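Local coordinates for glucosamine-6-phosphate deaminase (Bacillus subtilis, PDB 2BKX), which is an enzyme with a Rossmann-like alpha/beta fold, modelled here with fructose -6-phosphate bound in a pocket, at residues 193-198 with 221-226; 98-103 with 121-126; 3-8 with 236-241. All blocks are in the same frame, centred on the assembly; numbering follows the deposited sequence. Where two conformers were deposited one is given.

Contact 1: 193-198 with 221-226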
loop_
_atom_site.group_PDB
_atom_site.type_symbol
_atom_site.label_atom_id
_atom_site.label_comp_id
_atom_site.label_asym_id
_atom_site.label_seq_id
_atom_site.Cartn_x
_atom_site.Cartn_y
_atom_site.Cartn_z
ATOM N N ILE A 193 8.786 -6.011 3.566
ATOM C CA ILE A 193 7.630 -5.796 2.712
ATOM C C ILE A 193 6.582 -6.866 2.974
ATOM O O ILE A 193 6.926 -8.035 3.110
ATOM C CB ILE A 193 8.042 -5.729 1.224
ATOM C CG1 ILE A 193 8.871 -4.400 1.011
ATOM C CG2 ILE A 193 6.826 -5.723 0.285
ATOM C CD1 ILE A 193 9.552 -4.245 -0.245
ATOM N N LEU A 194 5.325 -6.444 3.054
ATOM C CA LEU A 194 4.189 -7.346 3.230
ATOM C C LEU A 194 3.201 -7.045 2.094
ATOM O O LEU A 194 2.555 -6.000 2.108
ATOM C CB LEU A 194 3.550 -7.128 4.610
ATOM C CG LEU A 194 2.286 -7.937 4.875
ATOM C CD1 LEU A 194 2.537 -9.414 4.701
ATOM C CD2 LEU A 194 1.697 -7.602 6.271
ATOM N N LEU A 195 3.159 -7.948 1.111
ATOM C CA LEU A 195 2.315 -7.824 -0.071
ATOM C C LEU A 195 1.084 -8.701 0.130
ATOM O O LEU A 195 1.189 -9.901 0.363
ATOM C CB LEU A 195 3.090 -8.201 -1.340
ATOM C CG LEU A 195 2.285 -8.308 -2.623
ATOM C CD1 LEU A 195 1.642 -7.001 -3.004
ATOM C CD2 LEU A 195 3.183 -8.799 -3.731
ATOM N N LEU A 196 -0.092 -8.077 0.020
ATOM C CA LEU A 196 -1.370 -8.737 0.227
ATOM C C LEU A 196 -2.091 -8.863 -1.123
ATOM O O LEU A 196 -2.218 -7.900 -1.850
ATOM C CB LEU A 196 -2.250 -7.894 1.153
ATOM C CG LEU A 196 -1.620 -7.491 2.477
ATOM C CD1 LEU A 196 -2.563 -6.634 3.317
ATOM C CD2 LEU A 196 -1.151 -8.716 3.239
ATOM N N ILE A 197 -2.619 -10.050 -1.393
ATOM C CA ILE A 197 -3.266 -10.329 -2.670
ATOM C C ILE A 197 -4.490 -11.191 -2.441
ATOM O O ILE A 197 -4.376 -12.329 -1.950
ATOM C CB ILE A 197 -2.341 -11.005 -3.685
ATOM C CG1 ILE A 197 -0.976 -10.327 -3.755
ATOM C CG2 ILE A 197 -3.018 -10.922 -5.072
ATOM C CD1 ILE A 197 0.022 -10.972 -4.704
ATOM N N SER A 198 -5.638 -10.678 -2.886
ATOM C CA SER A 198 -6.915 -11.348 -2.663
ATOM C C SER A 198 -7.824 -11.275 -3.891
ATOM O O SER A 198 -7.964 -10.242 -4.511
ATOM C CB SER A 198 -7.661 -10.697 -1.464
ATOM O OG SER A 198 -8.953 -11.246 -1.304
ATOM N N SER A 221 7.496 -7.270 -9.836
ATOM C CA SER A 221 8.659 -8.127 -9.985
ATOM C C SER A 221 9.908 -7.539 -9.368
ATOM O O SER A 221 10.847 -8.278 -9.067
ATOM C CB SER A 221 8.906 -8.471 -11.460
ATOM O OG SER A 221 9.462 -7.417 -12.193
ATOM N N ALA A 222 9.931 -6.222 -9.133
ATOM C CA ALA A 222 11.012 -5.605 -8.391
ATOM C C ALA A 222 11.187 -6.241 -7.014
ATOM O O ALA A 222 12.263 -6.225 -6.412
ATOM C CB ALA A 222 10.768 -4.120 -8.235
ATOM N N LEU A 223 10.114 -6.779 -6.461
ATOM C CA LEU A 223 10.174 -7.370 -5.131
ATOM C C LEU A 223 11.053 -8.616 -5.069
ATOM O O LEU A 223 11.471 -9.025 -3.986
ATOM C CB LEU A 223 8.761 -7.723 -4.675
ATOM C CG LEU A 223 7.830 -6.509 -4.519
ATOM C CD1 LEU A 223 6.448 -6.952 -4.123
ATOM C CD2 LEU A 223 8.367 -5.452 -3.545
ATOM N N HIS A 224 11.351 -9.234 -6.202
ATOM C CA HIS A 224 12.309 -10.341 -6.220
ATOM C C HIS A 224 13.722 -9.864 -5.847
ATOM O O HIS A 224 14.585 -10.703 -5.529
ATOM C CB HIS A 224 12.362 -11.016 -7.574
ATOM C CG HIS A 224 11.104 -11.716 -7.950
ATOM N ND1 HIS A 224 10.651 -12.817 -7.281
ATOM C CD2 HIS A 224 10.205 -11.477 -8.937
ATOM C CE1 HIS A 224 9.513 -13.221 -7.823
ATOM N NE2 HIS A 224 9.219 -12.424 -8.826
ATOM N N LEU A 225 13.944 -8.554 -5.821
ATOM C CA LEU A 225 15.246 -8.018 -5.491
ATOM C C LEU A 225 15.378 -7.617 -4.039
ATOM O O LEU A 225 16.413 -7.089 -3.632
ATOM C CB LEU A 225 15.537 -6.810 -6.385
ATOM C CG LEU A 225 15.507 -7.173 -7.884
ATOM C CD1 LEU A 225 15.730 -5.916 -8.725
ATOM C CD2 LEU A 225 16.507 -8.229 -8.222
ATOM N N HIS A 226 14.336 -7.819 -3.235
ATOM C CA HIS A 226 14.324 -7.424 -1.827
ATOM C C HIS A 226 14.567 -8.646 -0.930
ATOM O O HIS A 226 14.171 -9.762 -1.254
ATOM C CB HIS A 226 12.958 -6.788 -1.542
ATOM C CG HIS A 226 12.856 -6.134 -0.212
ATOM N ND1 HIS A 226 12.925 -4.772 0.002
ATOM C CD2 HIS A 226 12.653 -6.694 0.998
ATOM C CE1 HIS A 226 12.821 -4.538 1.305
ATOM N NE2 HIS A 226 12.662 -5.694 1.923
#
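Ile-193 and Leu-195 of strand 193-197 meet Leu-223 and His-226 in a buried apolar contact on one side of the central sheet. Residues 221-225 form a 3-10 segment in the connection between helix 203-211 and strand 229-234. That last strand lies parallel to and beside strand 193-197, so the 3-10 turn belongs to a beta-alpha-beta crossover and covers the side chains that the first strand, 193-197, turns to this side of the sheet.

Ile-193 does most of the work. Its CG1 lies beside the backbone N (chi1 -69°) and the chain runs on extended, which carries CD1 out to both partners. CD1 sits over one face of the His-226 imidazole, 3.6 Å from the ring centroid and 20° off the normal. This is a CH-pi contact. The methyl is displaced toward the rim, and the nearest ring atom to Ile-193 CD1 is His-226 ND1 at 3.4 Å. The same CD1 touches Leu-223 CD2 at 3.7 Å. Ile-193 CG2 reaches Leu-223 CD2 more loosely, at 4.1 Å.

Leu-223 spreads its two methyls between two strand residues. CD2 goes to Ile-193, while Leu-223 CD1 meets Leu-195 CD2 at 3.8 Å. Leu-131 of the neighbouring strand 128-131 touches Ile-193, Leu-195 and Leu-223, and extends this apolar cluster. The side chain of Leu-195 is about 7 Å from the bound fructose -6-phosphate.

Polar bonds lie to the side. His-224 NE2 bonds to Leu-209 O of helix 203-211, and just after the 3-10 segment His-226 ND1 makes a weak hydrogen bond to Leu-188 O. Since alkyl groups and a ring face meet across the contact, it is probably held by dispersion and burial, while ND1 is only weakly held by a carbonyl.

Contact 2: 98-103 with 121-126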
loop_
_atom_site.group_PDB
_atom_site.type_symbol
_atom_site.label_atom_id
_atom_site.label_comp_id
_atom_site.label_asym_id
_atom_site.label_seq_id
_atom_site.Cartn_x
_atom_site.Cartn_y
_atom_site.Cartn_z
ATOM N N ARG A 98 1.644 12.415 13.183
ATOM C CA ARG A 98 2.662 11.479 12.721
ATOM C C ARG A 98 2.147 10.533 11.640
ATOM O O ARG A 98 2.804 9.549 11.338
ATOM C CB ARG A 98 3.286 10.723 13.885
ATOM C CG ARG A 98 4.083 11.660 14.823
ATOM C CD ARG A 98 5.278 12.320 14.162
ATOM N NE ARG A 98 6.291 11.312 13.838
ATOM C CZ ARG A 98 7.526 11.560 13.396
ATOM N NH1 ARG A 98 7.952 12.795 13.172
ATOM N NH2 ARG A 98 8.339 10.550 13.208
ATOM N N HIS A 99 1.010 10.871 11.028
ATOM C CA HIS A 99 0.482 10.125 9.884
ATOM C C HIS A 99 0.704 11.017 8.668
ATOM O O HIS A 99 0.164 12.122 8.617
ATOM C CB HIS A 99 -1.016 9.855 10.031
ATOM C CG HIS A 99 -1.365 8.935 11.167
ATOM N ND1 HIS A 99 -0.800 7.679 11.288
ATOM C CD2 HIS A 99 -2.229 9.065 12.215
ATOM C CE1 HIS A 99 -1.274 7.094 12.381
ATOM N NE2 HIS A 99 -2.122 7.926 12.978
ATOM N N PHE A 100 1.469 10.523 7.700
ATOM C CA PHE A 100 1.841 11.260 6.526
ATOM C C PHE A 100 1.293 10.594 5.264
ATOM O O PHE A 100 1.338 9.367 5.100
ATOM C CB PHE A 100 3.360 11.351 6.447
ATOM C CG PHE A 100 3.973 12.018 7.665
ATOM C CD1 PHE A 100 4.699 11.294 8.584
ATOM C CD2 PHE A 100 3.758 13.353 7.913
ATOM C CE1 PHE A 100 5.238 11.914 9.692
ATOM C CE2 PHE A 100 4.309 13.965 9.006
ATOM C CZ PHE A 100 5.044 13.262 9.891
ATOM N N ILE A 101 0.753 11.432 4.379
ATOM C CA ILE A 101 0.173 11.007 3.124
ATOM C C ILE A 101 0.466 12.131 2.118
ATOM O O ILE A 101 0.391 13.301 2.485
ATOM C CB ILE A 101 -1.351 10.796 3.282
ATOM C CG1 ILE A 101 -1.701 9.834 4.447
ATOM C CG2 ILE A 101 -1.974 10.354 1.983
ATOM C CD1 ILE A 101 -3.172 9.704 4.747
ATOM N N PRO A 102 0.791 11.803 0.859
ATOM C CA PRO A 102 1.074 12.917 -0.080
ATOM C C PRO A 102 -0.123 13.825 -0.258
ATOM O O PRO A 102 -1.252 13.349 -0.253
ATOM C CB PRO A 102 1.409 12.188 -1.376
ATOM C CG PRO A 102 1.815 10.849 -0.940
ATOM C CD PRO A 102 0.989 10.496 0.230
ATOM N N ASN A 103 0.111 15.129 -0.372
ATOM C CA ASN A 103 -0.957 16.086 -0.548
ATOM C C ASN A 103 -1.287 16.239 -2.028
ATOM O O ASN A 103 -0.601 16.968 -2.742
ATOM C CB ASN A 103 -0.574 17.447 0.069
ATOM C CG ASN A 103 -1.631 18.502 -0.130
ATOM O OD1 ASN A 103 -2.755 18.213 -0.575
ATOM N ND2 ASN A 103 -1.283 19.752 0.204
ATOM N N ASP A 121 12.806 9.744 3.879
ATOM C CA ASP A 121 14.210 9.530 4.235
ATOM C C ASP A 121 14.512 9.977 5.644
ATOM O O ASP A 121 15.187 9.273 6.395
ATOM C CB ASP A 121 15.132 10.250 3.264
ATOM C CG ASP A 121 16.612 10.002 3.569
ATOM O OD1 ASP A 121 17.163 9.080 2.967
ATOM O OD2 ASP A 121 17.216 10.700 4.402
ATOM N N SER A 122 13.978 11.126 6.020
ATOM C CA SER A 122 14.261 11.673 7.340
ATOM C C SER A 122 13.690 10.824 8.475
ATOM O O SER A 122 14.182 10.842 9.613
ATOM C CB SER A 122 13.763 13.097 7.450
ATOM O OG SER A 122 12.377 13.127 7.748
ATOM N N LEU A 123 12.644 10.068 8.158
ATOM C CA LEU A 123 12.033 9.192 9.159
ATOM C C LEU A 123 12.849 7.959 9.425
ATOM O O LEU A 123 12.553 7.225 10.361
ATOM C CB LEU A 123 10.610 8.825 8.747
ATOM C CG LEU A 123 9.653 9.994 8.643
ATOM C CD1 LEU A 123 8.320 9.528 7.995
ATOM C CD2 LEU A 123 9.433 10.623 9.980
ATOM N N GLY A 124 13.865 7.720 8.610
ATOM C CA GLY A 124 14.632 6.503 8.679
ATOM C C GLY A 124 14.125 5.400 7.783
ATOM O O GLY A 124 14.446 4.252 7.992
ATOM N N ASP A 125 13.348 5.745 6.761
ATOM C CA ASP A 125 12.719 4.780 5.856
ATOM C C ASP A 125 11.633 4.048 6.657
ATOM O O ASP A 125 11.456 4.311 7.851
ATOM C CB ASP A 125 13.687 3.728 5.262
ATOM C CG ASP A 125 15.028 4.296 4.791
ATOM O OD1 ASP A 125 15.067 5.311 4.057
ATOM O OD2 ASP A 125 16.068 3.659 5.118
ATOM N N THR A 126 10.899 3.127 6.022
ATOM C CA THR A 126 9.906 2.320 6.752
ATOM C C THR A 126 10.466 1.036 7.404
ATOM O O THR A 126 11.386 0.377 6.850
ATOM C CB THR A 126 8.735 1.993 5.813
ATOM O OG1 THR A 126 9.217 1.169 4.742
ATOM C CG2 THR A 126 8.140 3.257 5.256
#
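The nearest CA atoms, those of Arg-98 and Leu-123, are 10.3 Å apart, so side chains bridge the gap. Leu-123 points its side chain at residues 98-103 and divides its methyls between two partners. CD2 goes to the end of Arg-98, where Arg-98 NH2 and Leu-123 CD2 are 3.4 Å apart. The methyl approaches the guanidinium obliquely. CD1 goes to Phe-100, again obliquely, with Phe-100 CD1 and Leu-123 CD1 at 4.1 Å.

The segments lie on a crossover of the Rossmann-like fold. Strand 99-100 starts it, and 121-126 carries the end of helix 109-122 and leads on toward strand 128-131, on the far side of strands 62-69 and 31-34. The helix ends in a Schellman motif. Gly-124 has positive phi (92°), and Gly-124 N bonds back to Asp-121 O at 3.0 Å. Leu-123 stands just before this glycine.

Arg-98 bends at chi2 and chi3 (-63° and -67°), which folds its end back beside Phe-100. One face of the guanidinium has Phe-100 CE1 4.2 Å above its plane. Arg-98 NH2 also hydrogen-bonds to Thr-62 OG1, and this holds the end of the chain beside strand 62-69. From that same strand, Val-64 touches Leu-123 and Thr-62 touches Phe-100. Leu-119 of the helix packs on Phe-100 as well.

Contact 3: 3-8 with 236-241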
loop_
_atom_site.group_PDB
_atom_site.type_symbol
_atom_site.label_atom_id
_atom_site.label_comp_id
_atom_site.label_asym_id
_atom_site.label_seq_id
_atom_site.Cartn_x
_atom_site.Cartn_y
_atom_site.Cartn_z
ATOM N N VAL A 3 6.095 -16.910 0.262
ATOM C CA VAL A 3 4.715 -16.915 -0.204
ATOM C C VAL A 3 3.894 -17.789 0.700
ATOM O O VAL A 3 4.235 -18.945 0.925
ATOM C CB VAL A 3 4.615 -17.388 -1.675
ATOM C CG1 VAL A 3 3.186 -17.339 -2.169
ATOM C CG2 VAL A 3 5.500 -16.534 -2.560
ATOM N N MET A 4 2.804 -17.238 1.224
ATOM C CA MET A 4 1.929 -17.941 2.169
ATOM C C MET A 4 0.509 -17.955 1.554
ATOM O O MET A 4 -0.109 -16.892 1.407
ATOM C CB MET A 4 1.894 -17.113 3.452
ATOM C CG MET A 4 2.352 -17.752 4.743
ATOM S SD MET A 4 0.935 -17.840 5.891
ATOM C CE MET A 4 1.757 -18.241 7.423
ATOM N N GLU A 5 -0.006 -19.124 1.177
ATOM C CA GLU A 5 -1.385 -19.244 0.743
ATOM C C GLU A 5 -2.257 -19.251 1.992
ATOM O O GLU A 5 -1.954 -19.890 3.005
ATOM C CB GLU A 5 -1.642 -20.510 -0.112
ATOM C CG GLU A 5 -2.836 -20.332 -1.099
ATOM C CD GLU A 5 -2.959 -21.469 -2.138
ATOM O OE1 GLU A 5 -1.988 -21.741 -2.885
ATOM O OE2 GLU A 5 -4.059 -22.053 -2.215
ATOM N N CYS A 6 -3.329 -18.481 1.916
ATOM C CA CYS A 6 -4.309 -18.305 2.989
ATOM C C CYS A 6 -5.613 -18.899 2.497
ATOM O O CYS A 6 -5.965 -18.733 1.341
ATOM C CB CYS A 6 -4.508 -16.801 3.273
ATOM S SG CYS A 6 -2.949 -16.013 3.808
ATOM N N GLN A 7 -6.360 -19.542 3.392
ATOM C CA GLN A 7 -7.596 -20.220 3.021
ATOM C C GLN A 7 -8.694 -19.241 2.630
ATOM O O GLN A 7 -9.533 -19.535 1.763
ATOM C CB GLN A 7 -8.091 -21.045 4.217
ATOM C CG GLN A 7 -8.349 -22.485 3.932
ATOM C CD GLN A 7 -8.721 -23.283 5.202
ATOM O OE1 GLN A 7 -9.867 -23.688 5.370
ATOM N NE2 GLN A 7 -7.743 -23.474 6.104
ATOM N N THR A 8 -8.692 -18.077 3.282
ATOM C CA THR A 8 -9.725 -17.090 3.128
ATOM C C THR A 8 -9.120 -15.695 3.252
ATOM O O THR A 8 -8.030 -15.527 3.807
ATOM C CB THR A 8 -10.797 -17.192 4.236
ATOM O OG1 THR A 8 -10.167 -16.930 5.492
ATOM C CG2 THR A 8 -11.428 -18.566 4.288
ATOM N N GLU A 236 -8.542 -17.701 -4.035
ATOM C CA GLU A 236 -9.013 -17.180 -5.294
ATOM C C GLU A 236 -7.883 -16.513 -6.079
ATOM O O GLU A 236 -7.783 -16.631 -7.299
ATOM C CB GLU A 236 -10.165 -16.215 -5.040
ATOM C CG GLU A 236 -11.476 -16.915 -4.618
ATOM C CD GLU A 236 -11.414 -17.569 -3.249
ATOM O OE1 GLU A 236 -10.763 -17.004 -2.335
ATOM O OE2 GLU A 236 -12.028 -18.665 -3.064
ATOM N N ALA A 237 -7.020 -15.804 -5.374
ATOM C CA ALA A 237 -5.890 -15.157 -6.022
ATOM C C ALA A 237 -4.826 -16.144 -6.479
ATOM O O ALA A 237 -4.061 -15.815 -7.377
ATOM C CB ALA A 237 -5.303 -14.136 -5.086
ATOM N N ALA A 238 -4.799 -17.332 -5.870
ATOM C CA ALA A 238 -3.791 -18.359 -6.163
ATOM C C ALA A 238 -4.196 -19.317 -7.276
ATOM O O ALA A 238 -3.425 -20.204 -7.614
ATOM C CB ALA A 238 -3.460 -19.173 -4.906
ATOM N N SER A 239 -5.370 -19.098 -7.858
ATOM C CA SER A 239 -6.010 -20.098 -8.732
ATOM C C SER A 239 -5.340 -20.337 -10.073
ATOM O O SER A 239 -5.622 -21.340 -10.738
ATOM C CB SER A 239 -7.498 -19.761 -8.919
ATOM O OG SER A 239 -7.734 -18.499 -9.550
ATOM N N LEU A 240 -4.461 -19.437 -10.507
ATOM C CA LEU A 240 -3.760 -19.580 -11.786
ATOM C C LEU A 240 -2.262 -19.670 -11.593
ATOM O O LEU A 240 -1.507 -19.414 -12.521
ATOM C CB LEU A 240 -4.111 -18.446 -12.751
ATOM C CG LEU A 240 -5.566 -18.295 -13.108
ATOM C CD1 LEU A 240 -5.778 -17.102 -13.971
ATOM C CD2 LEU A 240 -6.065 -19.551 -13.854
ATOM N N ARG A 241 -1.821 -20.052 -10.407
ATOM C CA ARG A 241 -0.377 -20.047 -10.154
ATOM C C ARG A 241 0.299 -21.077 -11.063
ATOM O O ARG A 241 -0.346 -22.020 -11.518
ATOM C CB ARG A 241 -0.074 -20.273 -8.679
ATOM C CG ARG A 241 -0.421 -21.637 -8.202
ATOM C CD ARG A 241 -0.192 -21.740 -6.708
ATOM N NE ARG A 241 1.198 -21.496 -6.318
ATOM C CZ ARG A 241 1.592 -21.250 -5.063
ATOM N NH1 ARG A 241 0.699 -21.206 -4.073
ATOM N NH2 ARG A 241 2.877 -21.036 -4.801
HETATM O O HOH W 1 -11.530 -18.331 0.013
#
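Glu-5 reaches from strand 2-6 to Arg-241 near the C terminus and forms a salt bridge. Arg-241 NH1 donates to Glu-5 OE1 at 3.0 Å. The bond is bent at the hydrogen (130°). The oxygen lies at the edge of the guanidinium, almost in its plane, and the donor comes in nearly along the C-O direction. The carboxylate and guanidinium planes are turned 37° apart.

The second carboxylate oxygen has its own cation. Glu-5 OE2 forms a salt bridge with Arg-235, just after strand 229-234. Each carboxylate oxygen of Glu-5 thus has an arginine. Glu-5 has CG anti to the backbone N and an extended chain beyond it, which brings the carboxylate to the C-terminal tail. The carboxylate also lies against Ala-238, with Glu-5 OE1 and Ala-238 CB 3.6 Å apart.

Two type I turns, Glu-236 to Ser-239 and Ala-238 to Arg-241, shape the tail. It comes nearest the strand at Ala-238 and then moves off, and the side chain of Arg-241 reaches back. The second turn is closed by Arg-241 N bonding to Ala-238 O at 3.2 Å.

A water provides a further link. Water 1 donates to Gln-7 O at 2.9 Å and to Glu-236 OE1 at 2.8 Å. Gln-7 N bonds to Glu-11 OE2, Ala-237 N to Asp-234 OD1, and Cys-6 O accepts a weak bond from Arg-235 NE.

Strand 2-6 is an outer strand, paired in parallel with strand 229-234, and this contact ties it to the C-terminal tail. With two arginines next to it, Glu-5 is probably kept as a carboxylate. Charge probably contributes most to the join, with the water and Ala-238 adding to it.

Overall arrangement
From the N terminus, residues 3-8, on strand 2-6, open contact 3, which ties that outer strand to the C-terminal tail and so encloses nearly the whole chain. Contacts 2 and 1 nest inside it, one after the other, and none cross. Contact 2 closes a short loop around helix 109-122 and ties strand 99-100 to the end of that helix. Contact 1 closes a later loop, with helix 203-211, and ties strand 193-197 to the connection before strand 229-234. All three reach the same sheet. Contacts 2 and 3 lie on opposite sides of the chain's centre. Contacts 1 and 3 touch where Ile-197 O packs on Ala-237 CB at 3.7 Å.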